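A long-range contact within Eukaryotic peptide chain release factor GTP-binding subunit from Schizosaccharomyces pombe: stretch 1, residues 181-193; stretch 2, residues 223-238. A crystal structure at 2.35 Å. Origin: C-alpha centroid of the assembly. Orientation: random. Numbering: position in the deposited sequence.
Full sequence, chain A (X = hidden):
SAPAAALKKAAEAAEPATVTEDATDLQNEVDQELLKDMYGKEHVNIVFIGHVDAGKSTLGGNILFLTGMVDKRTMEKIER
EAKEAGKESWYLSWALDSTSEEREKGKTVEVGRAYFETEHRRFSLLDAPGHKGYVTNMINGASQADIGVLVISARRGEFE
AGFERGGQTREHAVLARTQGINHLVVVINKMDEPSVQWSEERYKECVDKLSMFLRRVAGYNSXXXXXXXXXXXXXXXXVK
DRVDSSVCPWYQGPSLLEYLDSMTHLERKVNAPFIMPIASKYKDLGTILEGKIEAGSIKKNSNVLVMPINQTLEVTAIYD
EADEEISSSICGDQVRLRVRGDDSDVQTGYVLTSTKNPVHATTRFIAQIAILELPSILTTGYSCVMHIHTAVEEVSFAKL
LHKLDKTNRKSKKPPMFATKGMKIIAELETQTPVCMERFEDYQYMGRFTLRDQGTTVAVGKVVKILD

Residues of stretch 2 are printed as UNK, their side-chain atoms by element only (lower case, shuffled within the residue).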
# COMPACT_ATOMS: atom_id res chain seq x y z
N ILE A 181 -15.97 -0.37 1.33
CA ILE A 181 -15.12 -0.35 2.52
C ILE A 181 -15.44 -1.53 3.39
O ILE A 181 -16.43 -1.52 4.12
CB ILE A 181 -15.30 0.95 3.37
CG1 ILE A 181 -15.12 2.19 2.49
CG2 ILE A 181 -14.32 0.96 4.54
CD1 ILE A 181 -13.83 2.15 1.68
N ASN A 182 -14.60 -2.55 3.30
CA ASN A 182 -14.75 -3.78 4.07
C ASN A 182 -13.85 -3.79 5.29
O ASN A 182 -13.96 -4.66 6.15
CB ASN A 182 -14.47 -4.99 3.18
CG ASN A 182 -15.48 -5.13 2.07
OD1 ASN A 182 -15.15 -5.48 0.94
ND2 ASN A 182 -16.73 -4.84 2.37
N HIS A 183 -12.94 -2.83 5.37
CA HIS A 183 -12.13 -2.65 6.57
C HIS A 183 -12.27 -1.18 6.94
O HIS A 183 -11.65 -0.31 6.34
CB HIS A 183 -10.69 -3.02 6.28
CG HIS A 183 -9.78 -2.85 7.45
ND1 HIS A 183 -9.29 -1.62 7.84
CD2 HIS A 183 -9.27 -3.74 8.32
CE1 HIS A 183 -8.51 -1.77 8.89
NE2 HIS A 183 -8.48 -3.05 9.20
N LEU A 184 -13.12 -0.92 7.91
CA LEU A 184 -13.50 0.43 8.26
C LEU A 184 -12.58 0.96 9.34
O LEU A 184 -12.38 0.32 10.35
CB LEU A 184 -14.94 0.41 8.75
CG LEU A 184 -15.66 1.74 8.94
CD1 LEU A 184 -15.72 2.49 7.64
CD2 LEU A 184 -17.06 1.47 9.45
N VAL A 185 -12.01 2.13 9.10
CA VAL A 185 -11.32 2.88 10.15
C VAL A 185 -12.34 3.83 10.80
O VAL A 185 -12.95 4.65 10.11
CB VAL A 185 -10.14 3.68 9.58
CG1 VAL A 185 -9.46 4.46 10.68
CG2 VAL A 185 -9.15 2.75 8.89
N VAL A 186 -12.52 3.70 12.11
CA VAL A 186 -13.50 4.48 12.85
C VAL A 186 -12.73 5.38 13.80
O VAL A 186 -12.05 4.91 14.72
CB VAL A 186 -14.44 3.57 13.66
CG1 VAL A 186 -15.35 4.40 14.58
CG2 VAL A 186 -15.27 2.72 12.75
N VAL A 187 -12.83 6.68 13.57
CA VAL A 187 -12.12 7.67 14.36
C VAL A 187 -13.08 8.28 15.40
O VAL A 187 -14.10 8.88 15.05
CB VAL A 187 -11.49 8.71 13.41
CG1 VAL A 187 -11.26 10.01 14.06
CG2 VAL A 187 -10.16 8.17 12.86
N ILE A 188 -12.79 8.06 16.67
CA ILE A 188 -13.58 8.63 17.75
C ILE A 188 -13.02 10.03 18.03
O ILE A 188 -11.95 10.16 18.64
CB ILE A 188 -13.51 7.74 19.03
CG1 ILE A 188 -13.93 6.28 18.75
CG2 ILE A 188 -14.37 8.33 20.14
CD1 ILE A 188 -15.31 6.11 18.26
N ASN A 189 -13.74 11.06 17.59
CA ASN A 189 -13.26 12.45 17.62
C ASN A 189 -13.73 13.20 18.87
O ASN A 189 -14.56 12.71 19.62
CB ASN A 189 -13.75 13.15 16.35
CG ASN A 189 -13.06 14.48 16.09
OD1 ASN A 189 -13.64 15.38 15.48
ND2 ASN A 189 -11.82 14.60 16.52
N LYS A 190 -13.18 14.40 19.08
CA LYS A 190 -13.55 15.28 20.19
C LYS A 190 -13.22 14.71 21.57
O LYS A 190 -13.92 14.99 22.54
CB LYS A 190 -15.03 15.67 20.12
CG LYS A 190 -15.51 16.10 18.74
CD LYS A 190 -16.85 16.81 18.84
CE LYS A 190 -17.23 17.56 17.58
NZ LYS A 190 -18.72 17.69 17.49
N MET A 191 -12.13 13.96 21.67
CA MET A 191 -11.72 13.37 22.94
C MET A 191 -11.29 14.44 23.97
O MET A 191 -11.31 14.18 25.17
CB MET A 191 -10.59 12.35 22.72
CG MET A 191 -10.99 11.10 21.91
SD MET A 191 -12.25 10.04 22.67
CE MET A 191 -11.57 9.66 24.16
N ASP A 192 -10.92 15.62 23.49
CA ASP A 192 -10.44 16.73 24.31
C ASP A 192 -11.56 17.52 25.01
O ASP A 192 -11.31 18.22 26.00
CB ASP A 192 -9.65 17.70 23.42
CG ASP A 192 -10.55 18.55 22.50
OD1 ASP A 192 -11.13 18.00 21.53
OD2 ASP A 192 -10.75 19.77 22.68
N GLU A 193 -12.78 17.41 24.49
CA GLU A 193 -13.90 18.26 24.92
C GLU A 193 -14.28 18.10 26.40
O GLU A 193 -13.93 17.11 27.02
CB GLU A 193 -15.13 17.98 24.04
CG GLU A 193 -15.12 18.73 22.71
CD GLU A 193 -16.52 18.97 22.16
OE1 GLU A 193 -17.52 18.60 22.81
OE2 GLU A 193 -16.62 19.54 21.05
N UNK A 223 -13.71 -7.36 15.49
CA UNK A 223 -12.42 -7.98 15.79
C UNK A 223 -11.48 -8.01 14.58
O UNK A 223 -10.27 -7.82 14.75
c UNK A 223 -10.34 -10.93 19.14
c UNK A 223 -11.37 -10.02 16.99
c UNK A 223 -11.43 -10.05 18.53
n UNK A 223 -10.75 -11.49 20.47
c UNK A 223 -12.63 -9.40 16.35
N UNK A 224 -12.03 -8.21 13.38
CA UNK A 224 -11.23 -8.30 12.15
C UNK A 224 -11.39 -7.16 11.13
O UNK A 224 -10.51 -6.94 10.31
c UNK A 224 -11.34 -10.80 12.35
o UNK A 224 -12.96 -9.64 11.13
c UNK A 224 -11.56 -9.60 11.43
N UNK A 225 -12.52 -6.44 11.17
CA UNK A 225 -12.91 -5.54 10.08
C UNK A 225 -12.88 -4.06 10.45
O UNK A 225 -13.11 -3.23 9.60
c UNK A 225 -14.34 -5.84 9.63
c UNK A 225 -14.46 -7.12 8.85
o UNK A 225 -13.62 -8.05 9.03
o UNK A 225 -15.40 -7.28 8.02
N UNK A 226 -12.63 -3.72 11.71
CA UNK A 226 -12.74 -2.34 12.15
C UNK A 226 -11.56 -1.98 13.02
O UNK A 226 -11.19 -2.74 13.91
c UNK A 226 -14.06 -2.08 12.91
c UNK A 226 -15.26 -2.43 12.05
c UNK A 226 -14.16 -0.62 13.35
N UNK A 227 -10.94 -0.85 12.73
CA UNK A 227 -9.90 -0.26 13.58
C UNK A 227 -10.51 0.96 14.25
O UNK A 227 -10.98 1.86 13.55
n UNK A 227 -5.71 1.06 16.15
c UNK A 227 -5.65 0.03 15.13
c UNK A 227 -7.50 0.75 13.56
c UNK A 227 -8.68 0.17 12.74
c UNK A 227 -7.03 -0.26 14.59
N UNK A 228 -10.48 1.00 15.57
CA UNK A 228 -10.93 2.18 16.33
C UNK A 228 -9.72 2.99 16.78
O UNK A 228 -8.68 2.42 17.15
c UNK A 228 -14.26 -0.98 16.73
c UNK A 228 -13.10 -0.33 17.11
c UNK A 228 -15.35 1.14 16.45
c UNK A 228 -15.38 -0.23 16.40
c UNK A 228 -14.17 1.78 16.82
o UNK A 228 -16.53 -0.88 16.05
c UNK A 228 -13.03 1.06 17.16
c UNK A 228 -11.76 1.76 17.54
N UNK A 229 -9.85 4.32 16.75
CA UNK A 229 -8.78 5.21 17.19
C UNK A 229 -9.32 6.51 17.76
O UNK A 229 -10.16 7.15 17.12
c UNK A 229 -7.86 5.56 16.03
c UNK A 229 -6.34 4.72 13.56
s UNK A 229 -5.42 5.27 14.86
c UNK A 229 -6.49 4.94 16.20
N UNK A 230 -8.84 6.90 18.93
CA UNK A 230 -9.23 8.18 19.51
C UNK A 230 -8.38 9.27 18.89
O UNK A 230 -7.19 9.05 18.64
c UNK A 230 -7.90 6.18 19.81
c UNK A 230 -8.90 8.01 20.99
c UNK A 230 -7.74 7.08 20.99
N UNK A 231 -9.02 10.39 18.57
CA UNK A 231 -8.36 11.61 18.16
C UNK A 231 -9.11 12.83 18.67
O UNK A 231 -10.24 12.75 19.18
c UNK A 231 -8.27 11.74 16.62
c UNK A 231 -9.62 12.07 16.02
c UNK A 231 -7.72 10.46 15.98
N UNK A 232 -8.46 13.98 18.52
CA UNK A 232 -9.13 15.27 18.62
C UNK A 232 -8.64 16.13 17.46
O UNK A 232 -7.48 16.53 17.42
c UNK A 232 -8.83 15.94 19.95
o UNK A 232 -9.20 17.31 19.90
N UNK A 233 -9.55 16.41 16.54
CA UNK A 233 -9.24 17.14 15.31
C UNK A 233 -9.00 18.61 15.59
O UNK A 233 -8.32 19.29 14.82
c UNK A 233 -10.37 16.96 14.30
N UNK A 234 -9.57 19.11 16.68
CA UNK A 234 -9.41 20.50 17.07
C UNK A 234 -7.96 20.72 17.47
O UNK A 234 -7.28 21.55 16.88
c UNK A 234 -10.82 24.67 18.03
c UNK A 234 -10.86 23.32 17.71
c UNK A 234 -9.78 22.78 19.78
o UNK A 234 -10.23 26.41 19.55
c UNK A 234 -10.26 25.07 19.24
c UNK A 234 -10.37 20.87 18.21
c UNK A 234 -9.74 24.14 20.12
c UNK A 234 -10.34 22.35 18.58
N UNK A 235 -7.48 19.94 18.43
CA UNK A 235 -6.10 20.09 18.93
C UNK A 235 -5.06 19.34 18.11
O UNK A 235 -3.87 19.50 18.34
c UNK A 235 -7.09 20.19 21.27
c UNK A 235 -5.99 19.59 20.39
o UNK A 235 -6.21 18.18 20.44
N UNK A 236 -5.51 18.51 17.18
CA UNK A 236 -4.62 17.64 16.44
C UNK A 236 -3.99 16.50 17.24
O UNK A 236 -3.06 15.84 16.77
N UNK A 237 -4.51 16.24 18.43
CA UNK A 237 -3.95 15.19 19.26
C UNK A 237 -4.28 13.81 18.68
O UNK A 237 -5.43 13.48 18.39
n UNK A 237 -3.79 17.39 23.67
c UNK A 237 -4.52 16.84 22.70
c UNK A 237 -3.77 16.44 21.44
o UNK A 237 -5.74 16.66 22.80
c UNK A 237 -4.46 15.32 20.69
N UNK A 238 -3.22 13.02 18.50
CA UNK A 238 -3.30 11.67 17.94
C UNK A 238 -3.66 11.62 16.46
O UNK A 238 -4.05 10.57 15.98
o UNK A 238 -2.67 8.98 19.05
n UNK A 238 -4.72 8.44 18.34
c UNK A 238 -3.81 9.31 18.73
c UNK A 238 -4.24 10.77 18.75

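Position 223 carries four carbons in a row ending in a nitrogen, out of reach of stretch 1; it is Lys 223. At 224 one carbon bears an oxygen and a carbon, the branched pattern of Thr 224, whose backbone O lies 4.0 Å from His 183 CD2. Position 225 has two carbons, the second carrying two oxygens, one of them 3.5 Å from Asn 182 O: Asp 225. Its backbone O accepts from Leu 184 N (2.9 Å) and lies over one face of the His 183 ring.

Position 226 has one carbon carrying two more, one of them 3.6 Å from Val 186 CG2, and is Val 226. The unbranched four-carbon chain ending in nitrogen at 227 sets its CB 4.3 Å from His 183 CE1 before its end leads away; this is Lys 227. Position 228 holds a six-carbon ring bearing an oxygen, with a ring carbon 3.6 Å from Val 186 CG1, which identifies Tyr 228. At 229 two carbons, a sulfur and a final carbon form an unbranched chain whose last carbon reaches 4.3 Å from Val 185 CG1: Met 229. Three carbons at 230 close a ring onto the backbone N, so this is Pro 230; its CB packs 3.8 Å from Met 191 CG.

Position 231 has one carbon carrying two, one of which presses to 3.3 Å from Val 187 CG1; it is Val 231. A single carbon and an oxygen at 232, the oxygen 2.6 Å from Asp 192 OD1, give Ser 232. A lone carbon at 233, beside the end of the Asn 189 side chain, marks Ala 233. At 234 a ring of six carbons bearing an oxygen comes within 4.3 Å of Asp 192 OD2: Tyr 234. Position 235, one carbon with an oxygen and a carbon, places that carbon 3.9 Å from Asp 192 OD2 and is Thr 235. No side-chain atoms exist at 236, where phi is positive: Gly 236. Position 237 has three carbons, the third bearing oxygen and nitrogen, the oxygen 4.1 Å from Asp 192 CB; this is Gln 237. Two carbons, the second bearing oxygen and nitrogen, make 238 Asn 238, beyond contact.

The contact is a parallel strand pairing. Leu 184, Val 186 and Ile 188 alternately donate to and accept from stretch 2, ending with Val 231 N to Ile 188 O (2.9 Å). Pro 230 costs no bond because its partner Ile 188 bonds to the residues flanking it. Beyond the strands, the Ser 232 OG to Asp 192 OD1 hydrogen bond extends the contact into the loops.

Stretch 2, residues 223-238: KTDVKYMPVSAYTGQN
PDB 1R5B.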